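Local coordinates for protein endoglucanase (Uncultured bacterium, PDB 3X17) that probably hydrolyses internal beta-1,4-glucosidic bonds of cellulose as a glycoside hydrolase family 9 endoglucanase with an N-terminal Ig-like domain, at residues 232-237 with 297-302; 446-451 with 549-554; 477-482 with 509-514. All coordinates share one frame; numbering follows the deposited sequence.

Interaction 1 (232-237 with 297-302)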
loop_
_atom_site.group_PDB
_atom_site.type_symbol
_atom_site.label_atom_id
_atom_site.label_comp_id
_atom_site.label_asym_id
_atom_site.label_seq_id
_atom_site.Cartn_x
_atom_site.Cartn_y
_atom_site.Cartn_z
ATOM N N TRP A 232 -10.753 2.065 -16.198
ATOM C CA TRP A 232 -11.882 1.425 -15.544
ATOM C C TRP A 232 -12.761 2.373 -14.759
ATOM O O TRP A 232 -13.978 2.317 -14.868
ATOM C CB TRP A 232 -11.426 0.282 -14.654
ATOM C CG TRP A 232 -12.591 -0.400 -14.079
ATOM C CD1 TRP A 232 -13.539 -1.114 -14.760
ATOM C CD2 TRP A 232 -13.040 -0.333 -12.719
ATOM N NE1 TRP A 232 -14.505 -1.558 -13.894
ATOM C CE2 TRP A 232 -14.255 -1.049 -12.648
ATOM C CE3 TRP A 232 -12.495 0.187 -11.544
ATOM C CZ2 TRP A 232 -14.945 -1.223 -11.463
ATOM C CZ3 TRP A 232 -13.195 0.018 -10.355
ATOM C CH2 TRP A 232 -14.415 -0.666 -10.333
ATOM N N LEU A 233 -12.150 3.285 -13.997
ATOM C CA LEU A 233 -12.885 4.419 -13.430
ATOM C C LEU A 233 -13.763 5.192 -14.434
ATOM O O LEU A 233 -14.896 5.563 -14.100
ATOM C CB LEU A 233 -11.944 5.391 -12.685
ATOM C CG LEU A 233 -11.181 4.869 -11.457
ATOM C CD1 LEU A 233 -10.545 6.039 -10.659
ATOM C CD2 LEU A 233 -12.081 3.979 -10.521
ATOM N N PHE A 234 -13.229 5.511 -15.622
ATOM C CA PHE A 234 -14.048 6.132 -16.661
ATOM C C PHE A 234 -15.339 5.321 -16.903
ATOM O O PHE A 234 -16.426 5.894 -16.996
ATOM C CB PHE A 234 -13.288 6.290 -17.997
ATOM C CG PHE A 234 -12.132 7.259 -17.943
ATOM C CD1 PHE A 234 -12.221 8.453 -17.219
ATOM C CD2 PHE A 234 -10.984 7.016 -18.696
ATOM C CE1 PHE A 234 -11.132 9.332 -17.164
ATOM C CE2 PHE A 234 -9.935 7.945 -18.734
ATOM C CZ PHE A 234 -9.999 9.092 -17.950
ATOM N N ARG A 235 -15.216 3.997 -17.006
ATOM C CA ARG A 235 -16.385 3.152 -17.339
ATOM C C ARG A 235 -17.360 3.133 -16.163
ATOM O O ARG A 235 -18.528 2.772 -16.328
ATOM C CB ARG A 235 -15.947 1.734 -17.722
ATOM C CG ARG A 235 -14.900 1.664 -18.875
ATOM C CD ARG A 235 -14.333 0.241 -19.079
ATOM N NE ARG A 235 -13.214 0.260 -20.021
ATOM C CZ ARG A 235 -11.915 0.074 -19.716
ATOM N NH1 ARG A 235 -11.513 -0.417 -18.535
ATOM N NH2 ARG A 235 -11.006 0.275 -20.657
ATOM N N MET A 236 -16.863 3.464 -14.969
ATOM C CA MET A 236 -17.696 3.528 -13.758
ATOM C C MET A 236 -18.338 4.911 -13.553
ATOM O O MET A 236 -18.949 5.188 -12.507
ATOM C CB MET A 236 -16.881 3.149 -12.526
ATOM C CG MET A 236 -16.505 1.663 -12.432
ATOM S SD MET A 236 -17.968 0.571 -12.323
ATOM C CE MET A 236 -18.278 0.543 -10.527
ATOM N N GLN A 237 -18.171 5.782 -14.536
ATOM C CA GLN A 237 -18.708 7.114 -14.438
ATOM C C GLN A 237 -19.968 7.299 -15.281
ATOM O O GLN A 237 -20.005 7.026 -16.471
ATOM C CB GLN A 237 -17.665 8.204 -14.763
ATOM C CG GLN A 237 -18.107 9.610 -14.300
ATOM C CD GLN A 237 -17.147 10.735 -14.735
ATOM O OE1 GLN A 237 -16.467 10.626 -15.767
ATOM N NE2 GLN A 237 -17.106 11.829 -13.955
ATOM N N ALA A 297 -4.391 12.729 -20.902
ATOM C CA ALA A 297 -4.422 13.865 -19.986
ATOM C C ALA A 297 -5.712 14.690 -20.017
ATOM O O ALA A 297 -6.282 14.957 -18.965
ATOM C CB ALA A 297 -3.212 14.780 -20.216
ATOM N N ARG A 298 -6.100 15.182 -21.193
ATOM C CA ARG A 298 -7.361 15.933 -21.372
ATOM C C ARG A 298 -8.562 15.146 -20.899
ATOM O O ARG A 298 -9.527 15.716 -20.371
ATOM C CB ARG A 298 -7.609 16.265 -22.860
ATOM C CG ARG A 298 -6.766 17.422 -23.381
ATOM C CD ARG A 298 -6.996 17.644 -24.881
ATOM N NE ARG A 298 -5.803 18.227 -25.465
ATOM C CZ ARG A 298 -4.980 17.586 -26.284
ATOM N NH1 ARG A 298 -5.302 16.391 -26.756
ATOM N NH2 ARG A 298 -3.875 18.187 -26.692
ATOM N N LYS A 299 -8.600 13.880 -21.285
ATOM C CA LYS A 299 -9.756 13.062 -21.001
ATOM C C LYS A 299 -9.867 12.890 -19.489
ATOM O O LYS A 299 -10.967 12.963 -18.927
ATOM C CB LYS A 299 -9.638 11.697 -21.693
ATOM C CG LYS A 299 -10.834 10.742 -21.448
ATOM C CD LYS A 299 -10.481 9.350 -21.989
ATOM C CE LYS A 299 -11.714 8.537 -22.327
ATOM N NZ LYS A 299 -11.365 7.089 -22.516
ATOM N N ALA A 300 -8.726 12.685 -18.823
ATOM C CA ALA A 300 -8.784 12.504 -17.380
ATOM C C ALA A 300 -9.279 13.808 -16.782
ATOM O O ALA A 300 -10.116 13.798 -15.890
ATOM C CB ALA A 300 -7.458 12.080 -16.792
ATOM N N LEU A 301 -8.871 14.927 -17.381
ATOM C CA LEU A 301 -9.228 16.237 -16.833
ATOM C C LEU A 301 -10.696 16.488 -17.036
ATOM O O LEU A 301 -11.363 16.963 -16.127
ATOM C CB LEU A 301 -8.403 17.371 -17.449
ATOM C CG LEU A 301 -8.859 18.812 -17.157
ATOM C CD1 LEU A 301 -8.804 19.113 -15.663
ATOM C CD2 LEU A 301 -8.062 19.868 -17.988
ATOM N N ALA A 302 -11.226 16.098 -18.200
ATOM C CA ALA A 302 -12.656 16.321 -18.485
ATOM C C ALA A 302 -13.518 15.541 -17.513
ATOM O O ALA A 302 -14.495 16.066 -16.964
ATOM C CB ALA A 302 -13.002 15.955 -19.943
#

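Interaction 2 (446-451 with 549-554)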
loop_
_atom_site.group_PDB
_atom_site.type_symbol
_atom_site.label_atom_id
_atom_site.label_comp_id
_atom_site.label_asym_id
_atom_site.label_seq_id
_atom_site.Cartn_x
_atom_site.Cartn_y
_atom_site.Cartn_z
ATOM N N LEU A 446 6.112 10.074 7.055
ATOM C CA LEU A 446 7.511 10.412 7.371
ATOM C C LEU A 446 8.242 10.941 6.140
ATOM O O LEU A 446 8.861 12.002 6.199
ATOM C CB LEU A 446 8.272 9.205 7.926
ATOM C CG LEU A 446 7.747 8.687 9.266
ATOM C CD1 LEU A 446 8.221 7.252 9.506
ATOM C CD2 LEU A 446 8.202 9.599 10.405
ATOM N N LEU A 447 8.065 10.278 5.001
ATOM C CA LEU A 447 8.698 10.734 3.798
ATOM C C LEU A 447 8.138 12.057 3.296
ATOM O O LEU A 447 8.854 12.807 2.648
ATOM C CB LEU A 447 8.654 9.672 2.697
ATOM C CG LEU A 447 9.486 8.411 2.955
ATOM C CD1 LEU A 447 9.247 7.363 1.866
ATOM C CD2 LEU A 447 10.974 8.722 3.115
ATOM N N PHE A 448 6.856 12.331 3.519
ATOM C CA PHE A 448 6.309 13.633 3.094
ATOM C C PHE A 448 7.033 14.764 3.861
ATOM O O PHE A 448 7.412 15.775 3.275
ATOM C CB PHE A 448 4.814 13.741 3.370
ATOM C CG PHE A 448 3.931 13.012 2.363
ATOM C CD1 PHE A 448 4.433 12.571 1.143
ATOM C CD2 PHE A 448 2.590 12.801 2.638
ATOM C CE1 PHE A 448 3.609 11.912 0.222
ATOM C CE2 PHE A 448 1.742 12.175 1.701
ATOM C CZ PHE A 448 2.261 11.729 0.500
ATOM N N ALA A 449 7.154 14.591 5.170
ATOM C CA ALA A 449 7.793 15.559 6.051
ATOM C C ALA A 449 9.278 15.697 5.709
ATOM O O ALA A 449 9.771 16.798 5.479
ATOM C CB ALA A 449 7.602 15.140 7.545
ATOM N N HIS A 450 9.936 14.567 5.520
ATOM C CA HIS A 450 11.297 14.535 5.006
ATOM C C HIS A 450 11.460 15.351 3.727
ATOM O O HIS A 450 12.511 15.951 3.490
ATOM C CB HIS A 450 11.741 13.093 4.760
ATOM C CG HIS A 450 13.136 12.978 4.217
ATOM N ND1 HIS A 450 14.251 13.339 4.947
ATOM C CD2 HIS A 450 13.593 12.573 3.006
ATOM C CE1 HIS A 450 15.339 13.085 4.237
ATOM N NE2 HIS A 450 14.966 12.668 3.039
ATOM N N HIS A 451 10.444 15.329 2.879
ATOM C CA HIS A 451 10.531 16.022 1.615
ATOM C C HIS A 451 10.459 17.552 1.809
ATOM O O HIS A 451 11.086 18.315 1.060
ATOM C CB HIS A 451 9.444 15.536 0.662
ATOM C CG HIS A 451 9.568 16.093 -0.719
ATOM N ND1 HIS A 451 9.060 17.330 -1.070
ATOM C CD2 HIS A 451 10.226 15.635 -1.811
ATOM C CE1 HIS A 451 9.376 17.596 -2.327
ATOM N NE2 HIS A 451 10.098 16.591 -2.794
ATOM N N LEU A 549 3.352 0.457 -0.389
ATOM C CA LEU A 549 4.552 -0.352 -0.585
ATOM C C LEU A 549 5.353 0.107 -1.812
ATOM O O LEU A 549 6.569 0.258 -1.744
ATOM C CB LEU A 549 4.231 -1.862 -0.657
ATOM C CG LEU A 549 5.402 -2.795 -0.991
ATOM C CD1 LEU A 549 6.584 -2.652 -0.001
ATOM C CD2 LEU A 549 4.959 -4.277 -1.125
ATOM N N VAL A 550 4.691 0.254 -2.939
ATOM C CA VAL A 550 5.344 0.781 -4.130
ATOM C C VAL A 550 5.910 2.187 -3.850
ATOM O O VAL A 550 7.026 2.479 -4.253
ATOM C CB VAL A 550 4.368 0.861 -5.345
ATOM C CG1 VAL A 550 4.939 1.771 -6.466
ATOM C CG2 VAL A 550 4.085 -0.537 -5.892
ATOM N N PHE A 551 5.172 3.024 -3.103
ATOM C CA PHE A 551 5.684 4.359 -2.746
ATOM C C PHE A 551 6.977 4.331 -1.929
ATOM O O PHE A 551 7.996 4.929 -2.323
ATOM C CB PHE A 551 4.619 5.210 -2.045
ATOM C CG PHE A 551 5.060 6.640 -1.782
ATOM C CD1 PHE A 551 5.761 6.967 -0.630
ATOM C CD2 PHE A 551 4.803 7.642 -2.707
ATOM C CE1 PHE A 551 6.165 8.272 -0.385
ATOM C CE2 PHE A 551 5.216 8.940 -2.477
ATOM C CZ PHE A 551 5.885 9.260 -1.305
ATOM N N VAL A 552 6.969 3.579 -0.836
ATOM C CA VAL A 552 8.116 3.590 0.057
ATOM C C VAL A 552 9.313 2.894 -0.590
ATOM O O VAL A 552 10.437 3.403 -0.540
ATOM C CB VAL A 552 7.786 3.022 1.466
ATOM C CG1 VAL A 552 9.000 3.120 2.373
ATOM C CG2 VAL A 552 6.650 3.816 2.086
ATOM N N ALA A 553 9.030 1.845 -1.360
ATOM C CA ALA A 553 10.069 1.105 -2.039
ATOM C C ALA A 553 10.722 2.004 -3.094
ATOM O O ALA A 553 11.962 1.970 -3.280
ATOM C CB ALA A 553 9.497 -0.144 -2.684
ATOM N N ALA A 554 9.900 2.796 -3.781
ATOM C CA ALA A 554 10.428 3.676 -4.829
ATOM C C ALA A 554 11.381 4.744 -4.248
ATOM O O ALA A 554 12.406 5.059 -4.851
ATOM C CB ALA A 554 9.300 4.328 -5.613
#

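Interaction 3 (477-482 with 509-514)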
loop_
_atom_site.group_PDB
_atom_site.type_symbol
_atom_site.label_atom_id
_atom_site.label_comp_id
_atom_site.label_asym_id
_atom_site.label_seq_id
_atom_site.Cartn_x
_atom_site.Cartn_y
_atom_site.Cartn_z
ATOM N N LYS A 477 8.696 -13.007 9.565
ATOM C CA LYS A 477 7.865 -13.289 8.385
ATOM C C LYS A 477 8.084 -12.218 7.337
ATOM O O LYS A 477 8.025 -11.017 7.642
ATOM C CB LYS A 477 6.388 -13.280 8.772
ATOM C CG LYS A 477 5.428 -13.830 7.679
ATOM C CD LYS A 477 5.470 -15.365 7.613
ATOM C CE LYS A 477 4.680 -15.916 6.406
ATOM N NZ LYS A 477 5.145 -17.306 5.986
ATOM N N SER A 478 8.196 -12.626 6.085
ATOM C CA SER A 478 8.057 -11.656 4.982
ATOM C C SER A 478 6.585 -11.612 4.618
ATOM O O SER A 478 5.974 -12.669 4.428
ATOM C CB SER A 478 8.833 -12.121 3.757
ATOM O OG SER A 478 8.387 -11.429 2.586
ATOM N N TYR A 479 5.995 -10.421 4.603
ATOM C CA TYR A 479 4.569 -10.325 4.328
ATOM C C TYR A 479 4.301 -10.088 2.851
ATOM O O TYR A 479 3.173 -9.818 2.468
ATOM C CB TYR A 479 3.924 -9.225 5.180
ATOM C CG TYR A 479 3.861 -9.578 6.679
ATOM C CD1 TYR A 479 3.048 -10.624 7.149
ATOM C CD2 TYR A 479 4.670 -8.916 7.602
ATOM C CE1 TYR A 479 2.984 -10.948 8.528
ATOM C CE2 TYR A 479 4.615 -9.225 8.987
ATOM C CZ TYR A 479 3.781 -10.252 9.430
ATOM O OH TYR A 479 3.746 -10.549 10.777
ATOM N N VAL A 480 5.346 -10.162 2.021
ATOM C CA VAL A 480 5.172 -9.944 0.595
ATOM C C VAL A 480 5.417 -11.235 -0.163
ATOM O O VAL A 480 6.486 -11.841 -0.049
ATOM C CB VAL A 480 6.104 -8.850 0.028
ATOM C CG1 VAL A 480 5.790 -8.641 -1.460
ATOM C CG2 VAL A 480 5.929 -7.549 0.773
ATOM N N THR A 481 4.442 -11.648 -0.959
ATOM C CA THR A 481 4.545 -12.950 -1.626
ATOM C C THR A 481 5.734 -12.982 -2.552
ATOM O O THR A 481 6.014 -11.987 -3.245
ATOM C CB THR A 481 3.286 -13.276 -2.433
ATOM O OG1 THR A 481 3.056 -12.252 -3.404
ATOM C CG2 THR A 481 2.090 -13.339 -1.512
ATOM N N GLY A 482 6.422 -14.123 -2.590
ATOM C CA GLY A 482 7.550 -14.300 -3.527
ATOM C C GLY A 482 8.820 -13.525 -3.160
ATOM O O GLY A 482 9.791 -13.541 -3.918
ATOM N N GLY A 509 -2.284 -8.263 4.403
ATOM C CA GLY A 509 -2.692 -7.358 5.467
ATOM C C GLY A 509 -1.810 -7.383 6.711
ATOM O O GLY A 509 -1.546 -6.339 7.291
ATOM N N GLY A 510 -1.516 -8.568 7.220
ATOM C CA GLY A 510 -0.660 -8.710 8.399
ATOM C C GLY A 510 -1.412 -8.759 9.735
ATOM O O GLY A 510 -2.644 -8.827 9.765
ATOM N N PRO A 511 -0.668 -8.615 10.845
ATOM C CA PRO A 511 -1.162 -8.781 12.207
ATOM C C PRO A 511 -2.386 -7.934 12.502
ATOM O O PRO A 511 -2.467 -6.766 12.074
ATOM C CB PRO A 511 0.007 -8.302 13.079
ATOM C CG PRO A 511 1.216 -8.489 12.265
ATOM C CD PRO A 511 0.801 -8.575 10.798
ATOM N N ASN A 512 -3.314 -8.527 13.250
ATOM C CA ASN A 512 -4.642 -7.962 13.463
ATOM C C ASN A 512 -5.115 -8.406 14.839
ATOM O O ASN A 512 -5.108 -9.609 15.154
ATOM C CB ASN A 512 -5.572 -8.472 12.345
ATOM C CG ASN A 512 -6.998 -7.946 12.452
ATOM O OD1 ASN A 512 -7.386 -7.341 13.449
ATOM N ND2 ASN A 512 -7.809 -8.246 11.438
ATOM N N ASP A 513 -5.434 -7.432 15.691
ATOM C CA ASP A 513 -5.905 -7.716 17.035
ATOM C C ASP A 513 -7.350 -8.222 17.034
ATOM O O ASP A 513 -7.817 -8.754 18.043
ATOM C CB ASP A 513 -5.814 -6.449 17.909
ATOM C CG ASP A 513 -4.404 -6.210 18.468
ATOM O OD1 ASP A 513 -3.780 -7.174 18.974
ATOM O OD2 ASP A 513 -3.918 -5.059 18.375
ATOM N N HIS A 514 -8.082 -7.984 15.950
ATOM C CA HIS A 514 -9.529 -8.205 15.959
ATOM C C HIS A 514 -9.941 -9.232 14.927
ATOM O O HIS A 514 -10.401 -8.873 13.847
ATOM C CB HIS A 514 -10.301 -6.891 15.750
ATOM C CG HIS A 514 -9.948 -5.822 16.740
ATOM N ND1 HIS A 514 -9.096 -4.782 16.433
ATOM C CD2 HIS A 514 -10.192 -5.723 18.070
ATOM C CE1 HIS A 514 -8.882 -4.052 17.514
ATOM N NE2 HIS A 514 -9.515 -4.615 18.528
#

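Interaction 1 (232-237 with 297-302)
Q237 NE2 is gripped by two backbone carbonyls, G241 O and A303 O, beside the place where F234 meets K299 and A300. The second of these bonds ties the turn that follows helix 221-235 to helix 294-312 just past the segment 297-302. Between the two segments the contact is van der Waals packing. F234 has its CG anti to the carbonyl carbon (chi1 -66°), which sends the ring across to the second helix, and its tip carbon CZ lies 3.7 Å from A300 CA. That CA sits in the plane of the ring, at the edge, so the phenyl drives rim-first against the backbone, and CZ stands 4.1 Å from A300 CB. K299 approaches differently. Its CG is anti to the backbone N (chi1 180°) and the chain stays extended, carrying the methylenes obliquely across to the ring, with CD 3.6 Å from F234 CE2. That short carbon-carbon distance is the evidence that the methylenes pack against a partly exposed phenyl; further out, K299 NZ is 3.8 Å from F234 CD2. W282 of helix 272-288 stacks on the F234 ring and also touches Q237, placing a third helix against this contact. On the first segment the helix is running out: M236 is the first residue to leave helical angles, while Q237 N still bonds to F234 O at 3.0 Å. The closest alpha carbons, those of F234 and A300, are 8.3 Å apart, so the aromatic ring spans the gap at a partly buried helix-to-helix seam of the (alpha/alpha)6 barrel.

Interaction 2 (446-451 with 549-554)
F448 and L447 of helix 435-452 meet F551 and V552 of helix 543-558 in a buried helix pair of the (alpha/alpha)6 barrel. The short helical segments run at 42° to each other, and their axes come no nearer than 11.8 Å, a separation that large side chains must bridge. F551 and L447 do most of this, with F448 adding a second ring. The planes of the two phenyls are 81° apart and their centroids 5.8 Å, an oblique meeting of two rings. The touching atoms are F448 CE1 and F551 CZ, 3.8 Å apart. F551 reaches across because its CG is anti to the backbone N (chi1 -174°), whereas F448 starts out along its own helix flank and only its outer end comes near. L447 runs past F551 in the opposite direction, and its CD1 lies 3.9 Å from F551 CE1. Other rings extend the cluster: F385 stacks on F448, and Y201 meets F551 edge-to-face. A197 and L200 of helix 184-200 also touch F551. The same L447 CD1 methyl also lies 4.3 Å from V552 CG1.

Interaction 3 (477-482 with 509-514)
Y479 supplies the whole reach of 477-482 toward G510 and P511, and residues on both sides of it are fastened elsewhere. K477 comes first: its NZ forms a salt bridge with D531 and hydrogen bonds with P487 O and N486 OD1, while its CB lies 4.0 Å above one face of the Y479 ring, offset toward the rim. S478 follows, its OG receiving a weak bond from V480 N at 3.3 Å. Y479 then turns its ring to the other segment, CG being anti to the carbonyl carbon (chi1 -70°). The phenol end does the touching: OH is 3.5 Å from P511 CD, and CZ is 3.7 Å from that same carbon. Ring and proline come from opposite directions, and the approach to the tyrosine plane is oblique. One carbon back from CZ, Y479 CE1 lies 4.3 Å from G510 CA, where the glycine's positive phi of 93° carries the chain into P511. N436 of helix 435-452 touches both Y479 and P511. V480 leads on to T481, whose OG1 hydrogen-bonds with V503 O and with L506 N. Beyond P511, N512 OD1 accepts from H514 N, two residues on, at 2.7 Å, an Asx turn; the donor stands 42° out of the carbonyl plane. The arrangement joins two irregular loops, on either side of helix 494-499, within the loop-rich part of the family 9 catalytic domain.

Overall arrangement
All three contacts belong to the family 9 region and rest on apolar packing, with polar bonds holding their surroundings. Interaction 2 is a buried helix pair, interaction 3 an equally buried meeting of irregular loops, and interaction 1 a partly buried helix seam near the surface in which a lysine chain takes part. Interactions 2 and 3 adjoin: L549 CD2 lies 3.9 Å from V480 CG2, and helix 435-452, which carries 446-451, serves both. Interaction 1 stands apart, its nearest atoms about 17 Å from interaction 2 and about 20 Å from interaction 3, from which it is separated by the chain's centre.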